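Local coordinates for ABC-type amino acid transport system, periplasmic component (Caldanaerobacter subterraneus subsp. tengcongensis MB4, PDB 4YMX), which binds amino acids such as arginine as the extracytoplasmic substrate-binding component of an amino acid ABC transporter, at residues S126-I138 with L182-D194. Sequence-based numbering, arbitrary orientation. Where two conformers were deposited one is given.
Sequences SRQVVVVKNDSPI and LQNGRCDAIVVED. With ARG (arginine), chain C.
Gln128 NE2 gives a weak hydrogen bond to Glu193 OE1 at 3.4 Å, amide and carboxylate planes turned 58° apart, and the same OE1 accepts from the amino N of the bound arginine at 2.8 Å. Gln128 reaches it because its chain bends at chi2, and Ser157 holds its OE1. A water joins Glu193 OE2 to Ser126 OG, itself bonded to Gly221. Replacing Glu193 with alanine removes the carboxylate, which would probably leave the ligand's amino N without this acceptor and Gln128 NE2 without its weak one. Behind the site, strands 128-133 and 189-193 pair antiparallel; the hydrogen-bonded pair Val131/Ile190 has two bonds, Val131 N to Ile190 O and Ile190 N to Val131 O, each 2.9 Å. At the start of the next helix, Asp194 N hydrogen-bonds Arg127 O at 2.9 Å, nearly head-on (C=O...N angle 172°). Val131 CG1, anti to its own N (chi1 -178°), packs on Leu182 CD2 at 3.7 Å, whereas Val130 CG1 meets Ala189 CB at 3.8 Å on the other face. The pair is central in a five-stranded mixed sheet, 148-152 flanking 189-193 and 207-210 flanking 128-133, with helix 175-183 against the Val131 and Ile190 face.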
ATOM      1  N   SER A 126      -6.511  -0.173   7.387  1.00  6.36           N
ATOM      2  CA  SER A 126      -6.568   0.742   6.249  1.00  4.88           C
ATOM      3  C   SER A 126      -8.008   0.985   5.822  1.00  5.76           C
ATOM      4  O   SER A 126      -8.920   0.222   6.182  1.00  7.81           O
ATOM      5  CB  SER A 126      -5.736   0.229   5.058  1.00  6.41           C
ATOM      6  OG  SER A 126      -6.267  -0.979   4.543  1.00  7.48           O
ATOM      7  N   ARG A 127      -8.205   2.057   5.055  0.52  6.00           N
ATOM      8  CA  ARG A 127      -9.517   2.467   4.577  0.52  6.12           C
ATOM      9  C   ARG A 127      -9.395   3.019   3.157  0.52  5.58           C
ATOM     10  O   ARG A 127      -8.509   3.821   2.876  0.52  6.46           O
ATOM     11  CB  ARG A 127     -10.085   3.553   5.497  0.52  8.18           C
ATOM     12  CG  ARG A 127     -11.445   4.105   5.077  0.52 10.17           C
ATOM     13  CD  ARG A 127     -11.744   5.434   5.765  0.52 11.94           C
ATOM     14  NE  ARG A 127     -11.686   5.335   7.222  0.52 18.28           N
ATOM     15  CZ  ARG A 127     -12.703   4.944   7.985  0.52 24.28           C
ATOM     16  NH1 ARG A 127     -13.861   4.608   7.432  0.52 28.51           N
ATOM     17  NH2 ARG A 127     -12.563   4.886   9.302  0.52 31.07           N
ATOM     18  N   GLN A 128     -10.285   2.584   2.268  1.00  5.69           N
ATOM     19  CA  GLN A 128     -10.359   3.135   0.913  1.00  4.57           C
ATOM     20  C   GLN A 128     -11.089   4.465   0.931  1.00  4.81           C
ATOM     21  O   GLN A 128     -12.113   4.615   1.610  1.00  7.54           O
ATOM     22  CB  GLN A 128     -11.113   2.179  -0.019  1.00  4.91           C
ATOM     23  CG  GLN A 128     -10.472   0.819  -0.146  1.00  6.09           C
ATOM     24  CD  GLN A 128      -9.069   0.900  -0.696  1.00 10.68           C
ATOM     25  OE1 GLN A 128      -8.835   1.513  -1.740  1.00  7.00           O
ATOM     26  NE2 GLN A 128      -8.121   0.291   0.009  1.00 15.48           N
ATOM     27  N   VAL A 129     -10.567   5.421   0.172  1.00  4.26           N
ATOM     28  CA  VAL A 129     -11.239   6.693  -0.017  1.00  3.21           C
ATOM     29  C   VAL A 129     -11.202   7.085  -1.489  1.00  3.56           C
ATOM     30  O   VAL A 129     -10.565   6.433  -2.311  1.00  4.48           O
ATOM     31  CB  VAL A 129     -10.606   7.828   0.816  1.00  3.94           C
ATOM     32  CG1 VAL A 129     -10.547   7.455   2.299  1.00  5.23           C
ATOM     33  CG2 VAL A 129      -9.228   8.206   0.281  1.00  5.93           C
ATOM     34  N   VAL A 130     -11.900   8.162  -1.811  1.00  4.89           N
ATOM     35  CA  VAL A 130     -11.892   8.716  -3.152  1.00  4.87           C
ATOM     36  C   VAL A 130     -11.189  10.076  -3.116  1.00  5.61           C
ATOM     37  O   VAL A 130     -11.396  10.868  -2.196  1.00  8.36           O
ATOM     38  CB  VAL A 130     -13.327   8.856  -3.680  1.00  6.69           C
ATOM     39  CG1 VAL A 130     -13.339   9.604  -5.011  1.00 12.38           C
ATOM     40  CG2 VAL A 130     -13.971   7.474  -3.832  1.00  9.66           C
ATOM     41  N   VAL A 131     -10.319  10.325  -4.088  1.00  4.64           N
ATOM     42  CA  VAL A 131      -9.675  11.623  -4.230  1.00  5.10           C
ATOM     43  C   VAL A 131     -10.199  12.308  -5.491  1.00  5.29           C
ATOM     44  O   VAL A 131     -10.295  11.683  -6.550  1.00  4.85           O
ATOM     45  CB  VAL A 131      -8.132  11.497  -4.333  1.00  5.59           C
ATOM     46  CG1 VAL A 131      -7.491  12.881  -4.434  1.00  6.57           C
ATOM     47  CG2 VAL A 131      -7.567  10.741  -3.137  1.00  8.39           C
ATOM     48  N   VAL A 132     -10.554  13.586  -5.369  1.00  5.67           N
ATOM     49  CA  VAL A 132     -11.028  14.391  -6.499  1.00  5.96           C
ATOM     50  C   VAL A 132     -10.386  15.770  -6.414  1.00  5.66           C
ATOM     51  O   VAL A 132      -9.793  16.115  -5.393  1.00  5.49           O
ATOM     52  CB  VAL A 132     -12.576  14.543  -6.495  1.00  5.72           C
ATOM     53  CG1 VAL A 132     -13.252  13.185  -6.644  1.00  7.36           C
ATOM     54  CG2 VAL A 132     -13.050  15.261  -5.234  1.00  7.29           C
ATOM     55  N   LYS A 133     -10.509  16.566  -7.475  1.00  8.04           N
ATOM     56  CA  LYS A 133     -10.081  17.960  -7.406  1.00  7.54           C
ATOM     57  C   LYS A 133     -11.042  18.758  -6.530  1.00  7.05           C
ATOM     58  O   LYS A 133     -12.207  18.368  -6.359  1.00  5.92           O
ATOM     59  CB  LYS A 133     -10.039  18.591  -8.794  1.00  8.81           C
ATOM     60  CG  LYS A 133      -8.987  18.024  -9.727  1.00 13.99           C
ATOM     61  CD  LYS A 133      -7.601  18.471  -9.304  1.00 22.37           C
ATOM     62  CE  LYS A 133      -6.669  18.624 -10.490  1.00 29.93           C
ATOM     63  NZ  LYS A 133      -6.971  19.804 -11.340  1.00 25.23           N
ATOM     64  N   ASN A 134     -10.561  19.873  -5.989  1.00  8.25           N
ATOM     65  CA  ASN A 134     -11.383  20.697  -5.110  1.00  7.32           C
ATOM     66  C   ASN A 134     -12.687  21.172  -5.746  1.00  6.78           C
ATOM     67  O   ASN A 134     -13.709  21.292  -5.063  1.00 10.01           O
ATOM     68  CB  ASN A 134     -10.585  21.892  -4.579  1.00 12.96           C
ATOM     69  CG  ASN A 134      -9.604  21.495  -3.493  1.00 20.69           C
ATOM     70  OD1 ASN A 134      -9.756  20.448  -2.860  1.00 25.82           O
ATOM     71  ND2 ASN A 134      -8.589  22.325  -3.275  1.00 21.42           N
ATOM     72  N   ASP A 135     -12.660  21.406  -7.056  1.00  7.57           N
ATOM     73  CA  ASP A 135     -13.844  21.891  -7.761  1.00  8.95           C
ATOM     74  C   ASP A 135     -14.585  20.790  -8.504  1.00  9.25           C
ATOM     75  O   ASP A 135     -15.327  21.051  -9.451  1.00  8.85           O
ATOM     76  CB  ASP A 135     -13.489  23.030  -8.722  1.00 10.38           C
ATOM     77  CG  ASP A 135     -12.620  22.578  -9.881  1.00 13.86           C
ATOM     78  OD1 ASP A 135     -12.038  21.475  -9.819  1.00 13.34           O
ATOM     79  OD2 ASP A 135     -12.506  23.343 -10.865  1.00 19.32           O
ATOM     80  N   SER A 136     -14.393  19.551  -8.073  1.00  8.85           N
ATOM     81  CA  SER A 136     -15.031  18.419  -8.729  1.00  8.47           C
ATOM     82  C   SER A 136     -16.544  18.465  -8.563  1.00  6.51           C
ATOM     83  O   SER A 136     -17.041  18.847  -7.506  1.00  8.11           O
ATOM     84  CB  SER A 136     -14.517  17.127  -8.109  1.00  7.23           C
ATOM     85  OG  SER A 136     -15.225  15.996  -8.593  1.00  8.34           O
ATOM     86  N   PRO A 137     -17.278  18.024  -9.588  1.00  7.61           N
ATOM     87  CA  PRO A 137     -18.732  17.867  -9.452  1.00  9.10           C
ATOM     88  C   PRO A 137     -19.131  16.613  -8.673  1.00 10.44           C
ATOM     89  O   PRO A 137     -20.317  16.389  -8.419  1.00 12.88           O
ATOM     90  CB  PRO A 137     -19.199  17.757 -10.899  1.00  9.67           C
ATOM     91  CG  PRO A 137     -18.032  17.113 -11.607  1.00 13.56           C
ATOM     92  CD  PRO A 137     -16.799  17.686 -10.944  1.00  7.84           C
ATOM     93  N   ILE A 138     -18.154  15.797  -8.287  1.00  7.56           N
ATOM     94  CA  ILE A 138     -18.447  14.586  -7.520  1.00  7.83           C
ATOM     95  C   ILE A 138     -18.520  14.885  -6.026  1.00  9.32           C
ATOM     96  O   ILE A 138     -17.568  15.424  -5.466  1.00  8.45           O
ATOM     97  CB  ILE A 138     -17.345  13.543  -7.760  1.00  8.18           C
ATOM     98  CG1 ILE A 138     -17.364  13.100  -9.221  1.00  7.01           C
ATOM     99  CG2 ILE A 138     -17.498  12.357  -6.801  1.00 10.64           C
ATOM    100  CD1 ILE A 138     -16.140  12.297  -9.629  1.00  8.66           C
ATOM    101  N   LEU A 182      -5.135  12.673 -12.236  1.00  4.53           N
ATOM    102  CA  LEU A 182      -6.156  13.530 -11.645  1.00  5.28           C
ATOM    103  C   LEU A 182      -5.777  15.000 -11.779  1.00  5.18           C
ATOM    104  O   LEU A 182      -6.616  15.834 -12.150  1.00  7.66           O
ATOM    105  CB  LEU A 182      -6.411  13.146 -10.185  1.00  5.32           C
ATOM    106  CG  LEU A 182      -7.568  13.901  -9.517  1.00  6.26           C
ATOM    107  CD1 LEU A 182      -8.896  13.615 -10.208  1.00  8.74           C
ATOM    108  CD2 LEU A 182      -7.648  13.553  -8.033  1.00  8.13           C
ATOM    109  N   GLN A 183      -4.510  15.319 -11.535  1.00  5.86           N
ATOM    110  CA  GLN A 183      -4.048  16.695 -11.647  1.00  7.47           C
ATOM    111  C   GLN A 183      -4.266  17.231 -13.057  1.00  9.03           C
ATOM    112  O   GLN A 183      -4.651  18.399 -13.239  1.00 11.39           O
ATOM    113  CB  GLN A 183      -2.573  16.802 -11.247  1.00  6.62           C
ATOM    114  CG  GLN A 183      -2.030  18.230 -11.265  1.00 10.32           C
ATOM    115  CD  GLN A 183      -2.802  19.161 -10.345  1.00 14.67           C
ATOM    116  OE1 GLN A 183      -3.317  18.744  -9.310  1.00 11.08           O
ATOM    117  NE2 GLN A 183      -2.896  20.430 -10.729  1.00 14.42           N
ATOM    118  N   ASN A 184      -4.045  16.368 -14.044  0.52  9.68           N
ATOM    119  CA  ASN A 184      -4.123  16.751 -15.454  0.52  9.09           C
ATOM    120  C   ASN A 184      -5.486  16.527 -16.109  0.52  9.96           C
ATOM    121  O   ASN A 184      -5.624  16.668 -17.322  0.52 15.98           O
ATOM    122  CB  ASN A 184      -3.042  16.023 -16.258  0.52 11.08           C
ATOM    123  CG  ASN A 184      -1.643  16.489 -15.911  0.52 16.23           C
ATOM    124  OD1 ASN A 184      -0.816  15.711 -15.430  0.52 15.50           O
ATOM    125  ND2 ASN A 184      -1.369  17.769 -16.153  0.52 16.15           N
ATOM    126  N   GLY A 185      -6.490  16.184 -15.312  1.00  7.78           N
ATOM    127  CA  GLY A 185      -7.831  15.954 -15.826  1.00  8.48           C
ATOM    128  C   GLY A 185      -8.002  14.713 -16.687  1.00  9.67           C
ATOM    129  O   GLY A 185      -8.956  14.628 -17.470  1.00 14.47           O
ATOM    130  N   ARG A 186      -7.102  13.743 -16.540  1.00  7.18           N
ATOM    131  CA  ARG A 186      -7.202  12.501 -17.309  1.00  7.70           C
ATOM    132  C   ARG A 186      -8.064  11.442 -16.625  1.00  7.02           C
ATOM    133  O   ARG A 186      -8.271  10.352 -17.173  1.00 11.11           O
ATOM    134  CB  ARG A 186      -5.815  11.929 -17.611  1.00  9.32           C
ATOM    135  CG  ARG A 186      -4.921  12.896 -18.367  1.00 10.66           C
ATOM    136  CD  ARG A 186      -3.652  12.210 -18.874  1.00 10.48           C
ATOM    137  NE  ARG A 186      -2.762  11.831 -17.778  1.00  9.13           N
ATOM    138  CZ  ARG A 186      -1.717  12.547 -17.379  1.00  9.87           C
ATOM    139  NH1 ARG A 186      -1.420  13.691 -17.984  1.00 14.38           N
ATOM    140  NH2 ARG A 186      -0.971  12.119 -16.368  1.00  8.24           N
ATOM    141  N   CYS A 187      -8.533  11.758 -15.419  1.00  7.83           N
ATOM    142  CA  CYS A 187      -9.548  10.954 -14.754  1.00  8.44           C
ATOM    143  C   CYS A 187     -10.390  11.886 -13.900  1.00  9.24           C
ATOM    144  O   CYS A 187     -10.031  13.056 -13.704  1.00  8.62           O
ATOM    145  CB  CYS A 187      -8.918   9.851 -13.897  1.00  7.93           C
ATOM    146  SG  CYS A 187      -7.876  10.443 -12.536  1.00  7.62           S
ATOM    147  N   ASP A 188     -11.500  11.359 -13.396  1.00  5.92           N
ATOM    148  CA  ASP A 188     -12.430  12.139 -12.601  1.00  5.99           C
ATOM    149  C   ASP A 188     -12.175  11.929 -11.122  1.00  4.67           C
ATOM    150  O   ASP A 188     -12.521  12.778 -10.297  1.00  7.91           O
ATOM    151  CB  ASP A 188     -13.870  11.721 -12.923  1.00  5.35           C
ATOM    152  CG  ASP A 188     -14.243  11.979 -14.366  1.00  8.90           C
ATOM    153  OD1 ASP A 188     -14.161  13.145 -14.800  1.00 15.23           O
ATOM    154  OD2 ASP A 188     -14.614  11.021 -15.065  1.00  9.94           O
ATOM    155  N   ALA A 189     -11.569  10.796 -10.779  1.00  4.85           N
ATOM    156  CA  ALA A 189     -11.336  10.474  -9.379  1.00  4.12           C
ATOM    157  C   ALA A 189     -10.289   9.382  -9.270  1.00  4.59           C
ATOM    158  O   ALA A 189     -10.000   8.692 -10.248  1.00  5.90           O
ATOM    159  CB  ALA A 189     -12.634  10.012  -8.719  1.00  6.35           C
ATOM    160  N   ILE A 190      -9.706   9.259  -8.083  1.00  4.56           N
ATOM    161  CA  ILE A 190      -8.796   8.170  -7.753  1.00  3.77           C
ATOM    162  C   ILE A 190      -9.396   7.381  -6.588  1.00  5.40           C
ATOM    163  O   ILE A 190      -9.991   7.969  -5.691  1.00  4.83           O
ATOM    164  CB  ILE A 190      -7.441   8.719  -7.274  1.00  4.55           C
ATOM    165  CG1 ILE A 190      -6.802   9.626  -8.323  1.00  5.04           C
ATOM    166  CG2 ILE A 190      -6.492   7.586  -6.885  1.00  7.11           C
ATOM    167  CD1 ILE A 190      -5.605  10.410  -7.774  1.00  6.30           C
ATOM    168  N   VAL A 191      -9.231   6.062  -6.580  1.00  4.31           N
ATOM    169  CA  VAL A 191      -9.516   5.288  -5.373  1.00  4.17           C
ATOM    170  C   VAL A 191      -8.204   4.785  -4.801  1.00  4.73           C
ATOM    171  O   VAL A 191      -7.418   4.148  -5.504  1.00  4.94           O
ATOM    172  CB  VAL A 191     -10.454   4.088  -5.646  1.00  5.47           C
ATOM    173  CG1 VAL A 191     -10.649   3.264  -4.377  1.00  5.69           C
ATOM    174  CG2 VAL A 191     -11.801   4.579  -6.168  1.00  7.29           C
ATOM    175  N   VAL A 192      -7.958   5.087  -3.529  1.00  4.11           N
ATOM    176  CA  VAL A 192      -6.670   4.802  -2.899  1.00  4.40           C
ATOM    177  C   VAL A 192      -6.856   4.871  -1.393  1.00  5.16           C
ATOM    178  O   VAL A 192      -7.853   5.410  -0.927  1.00  5.39           O
ATOM    179  CB  VAL A 192      -5.583   5.803  -3.401  1.00  4.58           C
ATOM    180  CG1 VAL A 192      -5.824   7.199  -2.841  1.00  6.83           C
ATOM    181  CG2 VAL A 192      -4.170   5.317  -3.072  1.00  7.38           C
ATOM    182  N   GLU A 193      -5.924   4.304  -0.631  1.00  4.32           N
ATOM    183  CA  GLU A 193      -6.038   4.321   0.817  1.00  5.83           C
ATOM    184  C   GLU A 193      -5.897   5.722   1.389  1.00  5.35           C
ATOM    185  O   GLU A 193      -5.133   6.551   0.876  1.00  5.72           O
ATOM    186  CB  GLU A 193      -5.031   3.363   1.455  1.00 14.50           C
ATOM    187  CG  GLU A 193      -5.608   1.994   1.710  1.00 27.19           C
ATOM    188  CD  GLU A 193      -4.684   0.889   1.276  1.00 15.59           C
ATOM    189  OE1 GLU A 193      -4.761   0.474   0.107  1.00 22.94           O
ATOM    190  OE2 GLU A 193      -3.888   0.429   2.116  1.00 18.47           O
ATOM    191  N   ASP A 194      -6.637   5.955   2.466  1.00  4.93           N
ATOM    192  CA  ASP A 194      -6.727   7.249   3.138  1.00  5.99           C
ATOM    193  C   ASP A 194      -5.369   7.823   3.527  1.00  4.32           C
ATOM    194  O   ASP A 194      -5.051   8.967   3.221  1.00  6.18           O
ATOM    195  CB  ASP A 194      -7.592   7.089   4.397  1.00  5.31           C
ATOM    196  CG  ASP A 194      -7.836   8.402   5.124  1.00  6.30           C
ATOM    197  OD1 ASP A 194      -7.872   9.460   4.470  1.00  7.99           O
ATOM    198  OD2 ASP A 194      -8.007   8.360   6.364  1.00 11.02           O
TER
HETATM  199  N   ARG C 301      -3.891  -2.192   0.254  1.00  6.13           N
HETATM  200  CA  ARG C 301      -4.121  -2.299  -1.211  1.00  5.86           C
HETATM  201  C   ARG C 301      -3.923  -3.728  -1.683  1.00 10.50           C
HETATM  202  O   ARG C 301      -3.476  -4.584  -0.922  1.00  8.21           O
HETATM  203  CB  ARG C 301      -3.175  -1.364  -1.967  1.00  6.19           C
HETATM  204  CG  ARG C 301      -1.710  -1.572  -1.636  1.00  4.93           C
HETATM  205  CD  ARG C 301      -0.806  -0.823  -2.603  1.00  3.73           C
HETATM  206  NE  ARG C 301       0.558  -0.752  -2.098  1.00  3.96           N
HETATM  207  CZ  ARG C 301       1.563  -0.155  -2.727  1.00  5.34           C
HETATM  208  NH1 ARG C 301       1.377   0.428  -3.899  1.00  4.97           N
HETATM  209  NH2 ARG C 301       2.762  -0.152  -2.177  1.00  4.71           N
HETATM  210  OXT ARG C 301      -4.209  -4.050  -2.835  1.00  7.58           O
HETATM  211  O   HOH W   1      -4.141  -1.947   3.268  1.00  9.73           O
HETATM  212  O   HOH W   2      -8.762   6.142   7.856  1.00 24.15           O
HETATM  213  O   HOH W   3     -11.781  15.764  -9.871  1.00 22.36           O
HETATM  214  O   HOH W   4     -14.041  14.916 -10.846  1.00 18.73           O